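Local coordinates for putative solute-binding component of ABC transporter (Clostridium phytofermentans, PDB 4YS6), which probably serves as the sugar-capturing component of an ABC transporter, and holds beta-D-glucopyranose in the cleft between its two lobes, at residues D47-N52 with C273-V278; Y151-L156 with K191-G196; N255-T258 with E264-I267; E346-I349 with Y353-E356. All blocks are in the same frame, centred on the assembly; numbering follows the deposited sequence.

Interaction 1 of 4, residues D47-N52 with C273-V278. With NA (sodium ion), chain I; BGC (beta-D-glucopyranose), chain D.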
loop_
_atom_site.group_PDB
_atom_site.type_symbol
_atom_site.label_atom_id
_atom_site.label_comp_id
_atom_site.label_asym_id
_atom_site.label_seq_id
_atom_site.Cartn_x
_atom_site.Cartn_y
_atom_site.Cartn_z
ATOM N N ASP A 47 6.424 -9.209 -7.376
ATOM C CA ASP A 47 5.385 -9.116 -8.419
ATOM C C ASP A 47 4.500 -7.892 -8.198
ATOM O O ASP A 47 3.694 -7.538 -9.049
ATOM C CB ASP A 47 4.526 -10.379 -8.453
ATOM C CG ASP A 47 5.308 -11.613 -8.911
ATOM O OD1 ASP A 47 6.124 -11.498 -9.856
ATOM O OD2 ASP A 47 5.110 -12.695 -8.319
ATOM N N LEU A 48 4.653 -7.253 -7.042
ATOM C CA LEU A 48 4.034 -5.972 -6.752
ATOM C C LEU A 48 5.193 -4.982 -6.727
ATOM O O LEU A 48 6.172 -5.184 -6.013
ATOM C CB LEU A 48 3.283 -6.020 -5.431
ATOM C CG LEU A 48 2.051 -6.930 -5.417
ATOM C CD1 LEU A 48 1.568 -7.200 -4.028
ATOM C CD2 LEU A 48 0.939 -6.324 -6.235
ATOM N N GLN A 49 5.131 -3.942 -7.547
ATOM C CA GLN A 49 6.358 -3.278 -7.942
ATOM C C GLN A 49 7.169 -2.694 -6.799
ATOM O O GLN A 49 8.387 -2.863 -6.761
ATOM C CB GLN A 49 6.075 -2.151 -8.923
ATOM C CG GLN A 49 7.329 -1.644 -9.621
ATOM C CD GLN A 49 7.142 -0.226 -10.137
ATOM O OE1 GLN A 49 6.386 0.017 -11.069
ATOM N NE2 GLN A 49 7.827 0.706 -9.521
ATOM N N ARG A 50 6.514 -1.981 -5.892
ATOM C CA ARG A 50 7.249 -1.146 -4.954
ATOM C C ARG A 50 8.281 -1.926 -4.134
ATOM O O ARG A 50 9.351 -1.389 -3.811
ATOM C CB ARG A 50 6.300 -0.386 -3.997
ATOM C CG ARG A 50 5.492 -1.229 -3.069
ATOM C CD ARG A 50 4.921 -0.396 -1.932
ATOM N NE ARG A 50 5.951 -0.006 -0.969
ATOM C CZ ARG A 50 5.685 0.593 0.193
ATOM N NH1 ARG A 50 4.448 0.938 0.505
ATOM N NH2 ARG A 50 6.660 0.883 1.049
ATOM N N TRP A 51 7.999 -3.183 -3.826
ATOM C CA TRP A 51 8.845 -3.949 -2.891
ATOM C C TRP A 51 10.203 -4.222 -3.487
ATOM O O TRP A 51 11.160 -4.444 -2.751
ATOM C CB TRP A 51 8.163 -5.255 -2.465
ATOM C CG TRP A 51 6.786 -4.983 -1.977
ATOM C CD1 TRP A 51 5.628 -5.268 -2.633
ATOM C CD2 TRP A 51 6.399 -4.299 -0.769
ATOM N NE1 TRP A 51 4.550 -4.816 -1.925
ATOM C CE2 TRP A 51 4.995 -4.197 -0.788
ATOM C CE3 TRP A 51 7.104 -3.755 0.313
ATOM C CZ2 TRP A 51 4.279 -3.601 0.250
ATOM C CZ3 TRP A 51 6.382 -3.143 1.327
ATOM C CH2 TRP A 51 4.992 -3.076 1.292
ATOM N N ASN A 52 10.305 -4.162 -4.818
ATOM C CA ASN A 52 11.614 -4.208 -5.473
ATOM C C ASN A 52 12.468 -3.016 -5.055
ATOM O O ASN A 52 13.660 -3.152 -4.749
ATOM C CB ASN A 52 11.453 -4.241 -6.981
ATOM C CG ASN A 52 10.804 -5.531 -7.461
ATOM O OD1 ASN A 52 11.460 -6.558 -7.590
ATOM N ND2 ASN A 52 9.523 -5.484 -7.713
ATOM N N CYS A 273 2.556 5.192 -7.494
ATOM C CA CYS A 273 3.158 5.632 -8.749
ATOM C C CYS A 273 3.976 4.517 -9.399
ATOM O O CYS A 273 5.140 4.738 -9.807
ATOM C CB CYS A 273 4.037 6.872 -8.550
ATOM S SG CYS A 273 3.046 8.314 -8.082
ATOM N N ASP A 274 3.390 3.320 -9.475
ATOM C CA ASP A 274 3.979 2.256 -10.291
ATOM C C ASP A 274 4.157 2.763 -11.720
ATOM O O ASP A 274 3.353 3.534 -12.224
ATOM C CB ASP A 274 3.100 0.995 -10.332
ATOM C CG ASP A 274 3.046 0.252 -9.009
ATOM O OD1 ASP A 274 3.877 0.527 -8.108
ATOM O OD2 ASP A 274 2.187 -0.657 -8.896
ATOM N N ILE A 275 5.174 2.265 -12.400
ATOM C CA ILE A 275 5.490 2.728 -13.743
ATOM C C ILE A 275 4.326 2.527 -14.707
ATOM O O ILE A 275 4.011 3.423 -15.467
ATOM C CB ILE A 275 6.754 2.014 -14.279
ATOM C CG1 ILE A 275 7.962 2.536 -13.523
ATOM C CG2 ILE A 275 6.964 2.262 -15.773
ATOM C CD1 ILE A 275 9.234 1.735 -13.764
ATOM N N ALA A 276 3.698 1.359 -14.687
ATOM C CA ALA A 276 2.570 1.082 -15.571
ATOM C C ALA A 276 1.471 2.127 -15.393
ATOM O O ALA A 276 0.881 2.600 -16.375
ATOM C CB ALA A 276 2.016 -0.307 -15.293
ATOM N N ASN A 277 1.193 2.460 -14.132
ATOM C CA ASN A 277 0.135 3.416 -13.820
ATOM C C ASN A 277 0.507 4.836 -14.180
ATOM O O ASN A 277 -0.367 5.600 -14.597
ATOM C CB ASN A 277 -0.229 3.328 -12.354
ATOM C CG ASN A 277 -0.667 1.952 -11.981
ATOM O OD1 ASN A 277 0.134 1.022 -12.006
ATOM N ND2 ASN A 277 -1.932 1.801 -11.627
ATOM N N VAL A 278 1.777 5.205 -14.023
ATOM C CA VAL A 278 2.198 6.538 -14.459
ATOM C C VAL A 278 2.007 6.680 -15.961
ATOM O O VAL A 278 1.491 7.693 -16.448
ATOM C CB VAL A 278 3.655 6.826 -14.082
ATOM C CG1 VAL A 278 4.093 8.214 -14.614
ATOM C CG2 VAL A 278 3.811 6.772 -12.581
HETATM NA NA NA I . 15.403 -4.569 -6.602
HETATM C C2 BGC D . 1.316 -0.870 0.645
HETATM C C3 BGC D . 0.959 -0.293 -0.687
HETATM C C4 BGC D . 1.015 -1.288 -1.769
HETATM C C5 BGC D . 0.228 -2.523 -1.454
HETATM C C6 BGC D . 0.433 -3.652 -2.441
HETATM C C1 BGC D . 0.357 -2.033 0.971
HETATM O O1 BGC D . 0.623 -2.595 2.100
HETATM O O2 BGC D . 1.200 0.126 1.654
HETATM O O3 BGC D . 1.908 0.813 -0.931
HETATM O O4 BGC D . 0.447 -0.767 -2.997
HETATM O O5 BGC D . 0.657 -2.999 -0.143
HETATM O O6 BGC D . 1.805 -3.857 -2.736
HETATM O O HOH W 1 4.770 -0.982 -13.057
HETATM O O HOH W 2 2.569 -3.394 -8.799
HETATM O O HOH W 3 3.791 -1.011 -6.049
HETATM O O HOH W 4 14.378 -6.688 -7.055
HETATM O O HOH W 5 15.019 -3.527 -8.719
HETATM O O HOH W 6 15.796 -6.010 -4.651
#
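Gln-49 OE1 accepts two hydrogen bonds, one from Ile-275 N at 2.9 Å and one from water 1 at 2.7 Å. The bond from Ile-275 is nearly straight (N-H...O 165°) and uses a lone pair in the plane of the amide carbonyl. Water 1 in turn accepts from Ala-276 N, so one side-chain oxygen serves two N-H groups in the first turn of helix 275-282, directly and through water. Asp-274 occupies the N-cap position there, but its own side chain makes no capping bond. With CG anti to the backbone N (chi1 -166°), the extended Gln-49 side chain and that of Asp-274 pass in opposite directions, amide and carboxylate planes 36° apart. The carboxylate answers through water: water 2 links Asp-274 OD2 (2.8 Å) to Gln-49 N, and water 3 links Asp-274 OD1 (2.6 Å) to Arg-50 N. The next residues face the sugar. Arg-50 NH1 donates to glucose O3 at 2.9 Å and also pairs with Asp-124, while Arg-50 NE pairs with Asp-54. Trp-51 NE1 donates to glucose O6 at 3.0 Å, and Trp-51 CH2 covers one face of the Arg-50 guanidinium. Gln-49 thus accepts directly from the helix start across the cleft, and Asp-274 serves the N-H groups of Gln-49 and Arg-50 through water. Such water-bridged polar links between lobes are consistent with a closed, sugar-bound state.

Interaction 2 of 4, residues Y151-L156 with K191-G196. With NA (sodium ion), chain F.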
loop_
_atom_site.group_PDB
_atom_site.type_symbol
_atom_site.label_atom_id
_atom_site.label_comp_id
_atom_site.label_asym_id
_atom_site.label_seq_id
_atom_site.Cartn_x
_atom_site.Cartn_y
_atom_site.Cartn_z
ATOM N N TYR A 151 -10.277 13.423 -3.206
ATOM C CA TYR A 151 -10.127 13.628 -4.658
ATOM C C TYR A 151 -11.447 13.351 -5.365
ATOM O O TYR A 151 -11.904 14.142 -6.178
ATOM C CB TYR A 151 -9.016 12.743 -5.242
ATOM C CG TYR A 151 -8.790 13.039 -6.701
ATOM C CD1 TYR A 151 -8.008 14.113 -7.096
ATOM C CD2 TYR A 151 -9.395 12.274 -7.683
ATOM C CE1 TYR A 151 -7.806 14.397 -8.434
ATOM C CE2 TYR A 151 -9.209 12.560 -9.018
ATOM C CZ TYR A 151 -8.406 13.614 -9.386
ATOM O OH TYR A 151 -8.244 13.907 -10.723
ATOM N N ILE A 152 -12.066 12.220 -5.045
ATOM C CA ILE A 152 -13.351 11.864 -5.625
ATOM C C ILE A 152 -14.427 12.864 -5.209
ATOM O O ILE A 152 -15.208 13.314 -6.039
ATOM C CB ILE A 152 -13.747 10.437 -5.211
ATOM C CG1 ILE A 152 -12.808 9.442 -5.909
ATOM C CG2 ILE A 152 -15.198 10.150 -5.559
ATOM C CD1 ILE A 152 -12.970 8.010 -5.519
ATOM N N LYS A 153 -14.453 13.219 -3.929
ATOM C CA LYS A 153 -15.419 14.204 -3.434
ATOM C C LYS A 153 -15.309 15.552 -4.184
ATOM O O LYS A 153 -16.321 16.160 -4.545
ATOM C CB LYS A 153 -15.223 14.422 -1.937
ATOM C CG LYS A 153 -16.069 15.553 -1.375
ATOM C CD LYS A 153 -16.005 15.568 0.152
ATOM C CE LYS A 153 -16.679 16.799 0.722
ATOM N NZ LYS A 153 -16.774 16.753 2.219
ATOM N N GLU A 154 -14.078 16.010 -4.414
ATOM C CA GLU A 154 -13.844 17.257 -5.139
ATOM C C GLU A 154 -14.249 17.131 -6.593
ATOM O O GLU A 154 -14.921 17.996 -7.100
ATOM C CB GLU A 154 -12.373 17.673 -5.063
ATOM C CG GLU A 154 -12.026 18.489 -3.837
ATOM C CD GLU A 154 -12.547 19.912 -3.924
ATOM O OE1 GLU A 154 -12.999 20.321 -5.014
ATOM O OE2 GLU A 154 -12.509 20.624 -2.902
ATOM N N LYS A 155 -13.861 16.061 -7.273
ATOM C CA LYS A 155 -14.089 15.987 -8.715
ATOM C C LYS A 155 -15.547 15.695 -9.047
ATOM O O LYS A 155 -16.032 16.055 -10.138
ATOM C CB LYS A 155 -13.170 14.936 -9.353
ATOM C CG LYS A 155 -11.704 15.351 -9.455
ATOM C CD LYS A 155 -11.521 16.615 -10.265
ATOM C CE LYS A 155 -10.060 16.954 -10.481
ATOM N NZ LYS A 155 -9.944 18.308 -11.072
ATOM N N LEU A 156 -16.269 15.077 -8.116
ATOM C CA LEU A 156 -17.708 14.836 -8.303
ATOM C C LEU A 156 -18.568 15.951 -7.712
ATOM O O LEU A 156 -19.793 15.892 -7.788
ATOM C CB LEU A 156 -18.130 13.506 -7.680
ATOM C CG LEU A 156 -17.580 12.234 -8.331
ATOM C CD1 LEU A 156 -18.090 11.002 -7.597
ATOM C CD2 LEU A 156 -17.914 12.149 -9.808
ATOM N N LYS A 191 -18.380 7.911 2.767
ATOM C CA LYS A 191 -19.517 7.101 3.215
ATOM C C LYS A 191 -20.773 7.936 3.439
ATOM O O LYS A 191 -21.887 7.476 3.126
ATOM C CB LYS A 191 -19.178 6.326 4.490
ATOM C CG LYS A 191 -20.195 5.221 4.799
ATOM C CD LYS A 191 -20.371 5.002 6.285
ATOM C CE LYS A 191 -21.500 4.015 6.574
ATOM N NZ LYS A 191 -22.563 4.621 7.423
ATOM N N PRO A 192 -20.630 9.162 3.979
ATOM C CA PRO A 192 -21.812 10.010 4.167
ATOM C C PRO A 192 -22.613 10.250 2.882
ATOM O O PRO A 192 -23.824 10.404 2.941
ATOM C CB PRO A 192 -21.213 11.315 4.683
ATOM C CG PRO A 192 -19.981 10.898 5.381
ATOM C CD PRO A 192 -19.422 9.804 4.545
ATOM N N TYR A 193 -21.928 10.286 1.745
ATOM C CA TYR A 193 -22.572 10.500 0.456
ATOM C C TYR A 193 -23.161 9.220 -0.114
ATOM O O TYR A 193 -24.090 9.268 -0.895
ATOM C CB TYR A 193 -21.572 11.100 -0.520
ATOM C CG TYR A 193 -21.113 12.426 -0.026
ATOM C CD1 TYR A 193 -21.879 13.554 -0.215
ATOM C CD2 TYR A 193 -19.914 12.542 0.674
ATOM C CE1 TYR A 193 -21.463 14.784 0.286
ATOM C CE2 TYR A 193 -19.498 13.749 1.172
ATOM C CZ TYR A 193 -20.270 14.870 0.957
ATOM O OH TYR A 193 -19.854 16.083 1.456
ATOM N N VAL A 194 -22.589 8.077 0.240
ATOM C CA VAL A 194 -23.225 6.817 -0.108
ATOM C C VAL A 194 -24.497 6.699 0.724
ATOM O O VAL A 194 -25.563 6.379 0.201
ATOM C CB VAL A 194 -22.313 5.617 0.143
ATOM C CG1 VAL A 194 -23.028 4.347 -0.260
ATOM C CG2 VAL A 194 -21.021 5.763 -0.629
ATOM N N ASP A 195 -24.390 6.983 2.021
ATOM C CA ASP A 195 -25.565 6.946 2.908
ATOM C C ASP A 195 -26.663 7.915 2.460
ATOM O O ASP A 195 -27.857 7.648 2.627
ATOM C CB ASP A 195 -25.168 7.283 4.351
ATOM C CG ASP A 195 -24.192 6.277 4.955
ATOM O OD1 ASP A 195 -24.094 5.145 4.435
ATOM O OD2 ASP A 195 -23.537 6.619 5.978
ATOM N N GLY A 196 -26.256 9.058 1.928
ATOM C CA GLY A 196 -27.193 10.061 1.464
ATOM C C GLY A 196 -27.752 9.822 0.073
ATOM O O GLY A 196 -28.567 10.610 -0.402
HETATM NA NA NA F . -15.296 20.314 -7.217
HETATM O O HOH W 7 -15.894 22.596 -7.533
#
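Lys-153 and Tyr-193 meet at the ends of their side chains, where Lys-153 NZ makes a weak hydrogen bond of 3.2 Å to Tyr-193 OH. The aliphatic part of the lysine adds to the touch: Lys-153 CE comes within 3.3 Å of Tyr-193 OH, and Lys-153 CD lies 4.1 Å from Tyr-193 CE2. The two side chains cross at about a right angle. Lys-153 is fully stretched, with CG anti to the backbone N (chi1 173°) and each later torsion also anti, which lets its ammonium span the gap between backbones whose CA atoms, Lys-153 to Tyr-193, are 8.9 Å apart. Glu-159 forms a long, weak ion pair with the same ammonium. Behind the tip, Lys-153 rests on Val-189, and the tyrosine packs on Leu-158 and Leu-199. The contact joins helices 141-155 and 177-195, two neighbouring helices packed beside the four-stranded parallel sheet of one Rossmann-like lobe; helix 177-195 is the connection of a beta-alpha-beta crossover from strand 165-170 to strand 199-200. That helix is kinked at Pro-192 and Tyr-193, whose N atoms lack bonds to the preceding turn, and the backbone of Tyr-193 bonds to Leu-199. Further out, a salt bridge of 2.7 Å joins Lys-191 NZ to Asp-195 OD2 across one turn, meeting the carboxylate on its syn side. On helix 141-155 Lys-155 CG lies over one face of the Tyr-151 ring. A sodium ion is bound by Glu-154 O at 2.4 Å, together with water 7 and Asn-157 OD1.

Interaction 3 of 4, residues N255-T258 with E264-I267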
loop_
_atom_site.group_PDB
_atom_site.type_symbol
_atom_site.label_atom_id
_atom_site.label_comp_id
_atom_site.label_asym_id
_atom_site.label_seq_id
_atom_site.Cartn_x
_atom_site.Cartn_y
_atom_site.Cartn_z
ATOM N N ASN A 255 -7.382 -1.908 -17.032
ATOM C CA ASN A 255 -7.337 -2.955 -18.051
ATOM C C ASN A 255 -8.743 -3.407 -18.448
ATOM O O ASN A 255 -9.038 -3.566 -19.625
ATOM C CB ASN A 255 -6.551 -4.174 -17.579
ATOM C CG ASN A 255 -5.044 -3.948 -17.532
ATOM O OD1 ASN A 255 -4.507 -2.992 -18.089
ATOM N ND2 ASN A 255 -4.356 -4.861 -16.879
ATOM N N ALA A 256 -9.610 -3.621 -17.464
ATOM C CA ALA A 256 -10.976 -4.057 -17.744
ATOM C C ALA A 256 -11.780 -2.980 -18.428
ATOM O O ALA A 256 -12.545 -3.276 -19.337
ATOM C CB ALA A 256 -11.671 -4.476 -16.468
ATOM N N LEU A 257 -11.637 -1.739 -17.975
ATOM C CA LEU A 257 -12.395 -0.646 -18.571
ATOM C C LEU A 257 -11.978 -0.480 -20.020
ATOM O O LEU A 257 -12.829 -0.288 -20.887
ATOM C CB LEU A 257 -12.192 0.663 -17.798
ATOM C CG LEU A 257 -12.738 0.739 -16.385
ATOM C CD1 LEU A 257 -12.179 2.033 -15.728
ATOM C CD2 LEU A 257 -14.246 0.758 -16.388
ATOM N N THR A 258 -10.679 -0.587 -20.300
ATOM C CA THR A 258 -10.194 -0.492 -21.676
ATOM C C THR A 258 -10.814 -1.575 -22.539
ATOM O O THR A 258 -11.257 -1.321 -23.669
ATOM C CB THR A 258 -8.654 -0.584 -21.717
ATOM O OG1 THR A 258 -8.130 0.607 -21.123
ATOM C CG2 THR A 258 -8.128 -0.687 -23.128
ATOM N N GLU A 264 -18.225 7.071 -20.790
ATOM C CA GLU A 264 -17.226 8.093 -20.468
ATOM C C GLU A 264 -16.358 7.602 -19.327
ATOM O O GLU A 264 -16.868 7.036 -18.365
ATOM C CB GLU A 264 -17.884 9.418 -20.097
ATOM C CG GLU A 264 -18.491 10.158 -21.280
ATOM C CD GLU A 264 -17.487 10.415 -22.405
ATOM O OE1 GLU A 264 -16.300 10.691 -22.119
ATOM O OE2 GLU A 264 -17.889 10.329 -23.584
ATOM N N TRP A 265 -15.052 7.822 -19.459
ATOM C CA TRP A 265 -14.056 7.324 -18.511
ATOM C C TRP A 265 -14.281 7.840 -17.082
ATOM O O TRP A 265 -14.479 9.060 -16.886
ATOM C CB TRP A 265 -12.654 7.730 -18.996
ATOM C CG TRP A 265 -11.577 6.900 -18.400
ATOM C CD1 TRP A 265 -10.779 7.227 -17.357
ATOM C CD2 TRP A 265 -11.190 5.586 -18.808
ATOM N NE1 TRP A 265 -9.924 6.196 -17.072
ATOM C CE2 TRP A 265 -10.145 5.183 -17.968
ATOM C CE3 TRP A 265 -11.628 4.711 -19.808
ATOM C CZ2 TRP A 265 -9.531 3.947 -18.088
ATOM C CZ3 TRP A 265 -11.008 3.491 -19.932
ATOM C CH2 TRP A 265 -9.971 3.121 -19.080
ATOM N N PRO A 266 -14.249 6.937 -16.077
ATOM C CA PRO A 266 -14.424 7.343 -14.687
ATOM C C PRO A 266 -13.173 7.954 -14.066
ATOM O O PRO A 266 -12.060 7.773 -14.574
ATOM C CB PRO A 266 -14.761 6.020 -13.971
ATOM C CG PRO A 266 -14.077 5.010 -14.770
ATOM C CD PRO A 266 -14.117 5.473 -16.198
ATOM N N ILE A 267 -13.373 8.651 -12.953
ATOM C CA ILE A 267 -12.297 8.918 -12.017
ATOM C C ILE A 267 -11.713 7.586 -11.572
ATOM O O ILE A 267 -12.461 6.663 -11.218
ATOM C CB ILE A 267 -12.777 9.686 -10.776
ATOM C CG1 ILE A 267 -13.403 11.017 -11.159
ATOM C CG2 ILE A 267 -11.611 9.879 -9.810
ATOM C CD1 ILE A 267 -14.216 11.637 -10.033
#
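The late turns of helix 247-260 face an extended loop, with the CA atoms of Leu-257 and Trp-265 8.1 Å apart. Leu-257 carries most of the contact. Its CB sits above the rim of the indole, 3.6 Å from Trp-265 CH2, while Leu-257 CD1 makes a CH-pi contact over the face of the six-membered ring, 4.3 Å from the Trp-265 centroid and 20° off the ring normal. The same methyl meets the proline, Leu-257 CD1 lying 3.7 Å from Pro-266 CG. Because Pro-266 CD rests over the same indole face, the methyl is lodged in the corner between the two rings. The tryptophan reaches the helix with CG anti to its own N (chi1 -160°), and Trp-265 NE1 is held by Lys-285 O. Thr-258 OG1 approaches Trp-265 CH2 at 3.7 Å, but its hydrogen bond goes to Thr-254 O, one turn back. Leu-257 also packs on Ile-229 of helix 218-232 and on Leu-239, and Pro-266 on Val-242 of strand 241-244. The contact joins the end of helix 247-260 to the loop that leads into strand 267-268, the end of a beta-alpha-beta crossover at the edge of the four-stranded sheet.

Interaction 4 of 4, residues E346-I349 with Y353-E356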
loop_
_atom_site.group_PDB
_atom_site.type_symbol
_atom_site.label_atom_id
_atom_site.label_comp_id
_atom_site.label_asym_id
_atom_site.label_seq_id
_atom_site.Cartn_x
_atom_site.Cartn_y
_atom_site.Cartn_z
ATOM N N GLU A 346 8.263 16.446 -11.736
ATOM C CA GLU A 346 8.943 16.989 -10.564
ATOM C C GLU A 346 9.058 15.986 -9.422
ATOM O O GLU A 346 10.098 15.914 -8.764
ATOM C CB GLU A 346 8.242 18.256 -10.058
ATOM C CG GLU A 346 8.770 18.720 -8.704
ATOM C CD GLU A 346 8.315 20.115 -8.333
ATOM O OE1 GLU A 346 7.734 20.803 -9.202
ATOM O OE2 GLU A 346 8.538 20.520 -7.168
ATOM N N LEU A 347 7.996 15.220 -9.172
ATOM C CA LEU A 347 7.995 14.294 -8.067
ATOM C C LEU A 347 8.835 13.074 -8.290
ATOM O O LEU A 347 9.451 12.595 -7.332
ATOM C CB LEU A 347 6.579 13.832 -7.748
ATOM C CG LEU A 347 5.668 14.833 -7.056
ATOM C CD1 LEU A 347 4.345 14.130 -6.836
ATOM C CD2 LEU A 347 6.246 15.348 -5.735
ATOM N N LEU A 348 8.825 12.551 -9.520
ATOM C CA LEU A 348 9.398 11.228 -9.794
ATOM C C LEU A 348 10.711 11.255 -10.564
ATOM O O LEU A 348 11.554 10.414 -10.341
ATOM C CB LEU A 348 8.410 10.374 -10.580
ATOM C CG LEU A 348 7.037 10.190 -9.943
ATOM C CD1 LEU A 348 6.180 9.367 -10.878
ATOM C CD2 LEU A 348 7.152 9.501 -8.608
ATOM N N ILE A 349 10.874 12.223 -11.454
ATOM C CA ILE A 349 12.068 12.291 -12.296
ATOM C C ILE A 349 13.082 13.256 -11.703
ATOM O O ILE A 349 14.239 12.896 -11.518
ATOM C CB ILE A 349 11.711 12.699 -13.724
ATOM C CG1 ILE A 349 10.875 11.605 -14.403
ATOM C CG2 ILE A 349 12.964 12.978 -14.551
ATOM C CD1 ILE A 349 11.639 10.338 -14.704
ATOM N N TYR A 353 13.795 9.489 -8.492
ATOM C CA TYR A 353 13.155 8.209 -8.173
ATOM C C TYR A 353 13.142 7.265 -9.379
ATOM O O TYR A 353 13.499 6.087 -9.269
ATOM C CB TYR A 353 11.724 8.437 -7.674
ATOM C CG TYR A 353 11.181 7.239 -6.928
ATOM C CD1 TYR A 353 11.493 7.041 -5.597
ATOM C CD2 TYR A 353 10.390 6.292 -7.561
ATOM C CE1 TYR A 353 11.025 5.949 -4.899
ATOM C CE2 TYR A 353 9.907 5.168 -6.854
ATOM C CZ TYR A 353 10.237 5.013 -5.522
ATOM O OH TYR A 353 9.780 3.929 -4.766
ATOM N N TYR A 354 12.725 7.788 -10.523
ATOM C CA TYR A 354 12.753 7.075 -11.792
ATOM C C TYR A 354 13.677 7.802 -12.763
ATOM O O TYR A 354 13.962 8.983 -12.580
ATOM C CB TYR A 354 11.364 7.001 -12.401
ATOM C CG TYR A 354 10.368 6.120 -11.670
ATOM C CD1 TYR A 354 10.728 4.869 -11.204
ATOM C CD2 TYR A 354 9.054 6.532 -11.486
ATOM C CE1 TYR A 354 9.802 4.043 -10.570
ATOM C CE2 TYR A 354 8.110 5.713 -10.856
ATOM C CZ TYR A 354 8.497 4.469 -10.396
ATOM O OH TYR A 354 7.598 3.650 -9.760
ATOM N N THR A 355 14.133 7.101 -13.799
ATOM C CA THR A 355 14.837 7.741 -14.901
ATOM C C THR A 355 13.819 8.050 -15.969
ATOM O O THR A 355 12.766 7.415 -16.020
ATOM C CB THR A 355 15.928 6.848 -15.472
ATOM O OG1 THR A 355 15.321 5.756 -16.172
ATOM C CG2 THR A 355 16.802 6.306 -14.364
ATOM N N GLU A 356 14.125 9.006 -16.838
ATOM C CA GLU A 356 13.169 9.425 -17.857
ATOM C C GLU A 356 12.874 8.260 -18.810
ATOM O O GLU A 356 11.775 8.165 -19.352
ATOM C CB GLU A 356 13.694 10.643 -18.641
ATOM C CG GLU A 356 12.618 11.687 -18.976
ATOM C CD GLU A 356 13.116 12.793 -19.905
ATOM O OE1 GLU A 356 13.455 12.484 -21.070
ATOM O OE2 GLU A 356 13.168 13.970 -19.473
HETATM O O HOH W 8 15.795 10.990 -12.774
#
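Leu-348 O receives the direct backbone bond of this contact, from Tyr-354 N at 2.9 Å. It is almost straight (N-H...O 173°), with the donor tilted 25° from the carbonyl plane. Water 8 adds a second polar tie, donating to both Ile-349 O (2.8 Å) and Tyr-354 O (2.7 Å). Apolar contacts flank these bonds. The Leu-348 and Tyr-354 side chains lie side by side and point the same way, Leu-348 CB being 4.0 Å from Tyr-354 CD2. Ile-349 starts away from the loop, but its bent chain (chi2 -69°) swings CD1 back over the backbone of Tyr-354 to Glu-356, 3.4 Å from Thr-355 O and 4.1 Å from Tyr-354 CB. The aromatic contact is between neighbours: Tyr-353 CD2 sits over the centre of the Tyr-354 ring, 3.7 Å above its plane. Phe-291 meets Tyr-353 edge-to-face. The two tyrosine hydroxyls have different partners, Tyr-353 OH bonding to Thr-294 OG1 and Tyr-354 OH to Cys-273 O and Gln-49 NE2. The arrangement is a C-terminal tail folding back on the short helix 344-349 and reaching both lobes of a type I periplasmic-binding-protein fold, with the Tyr-353 side chain about 9 Å from the glucose, nearest atoms.

In the fold
From the N terminus, interaction 1 opens just after strand 38-43 and closes 221 residues later, bringing the first lobe to the start of helix 275-282 in the second. Interactions 2 and 3 nest inside that loop, one after the other. Interaction 2 joins two helices of the four-stranded lobe, and interaction 3 closes the short loop from helix 247-260 to its edge strand; they touch where Ile-267 packs on Tyr-151, Ile-152, Lys-155 and Leu-156. Interaction 4 follows in series in the C-terminal tail. It touches interaction 1 at Tyr-354, and Leu-348 packs on Val-278, so the tail backs the junction between lobes, while interaction 2 lies 28 Å from interaction 1, centre to centre.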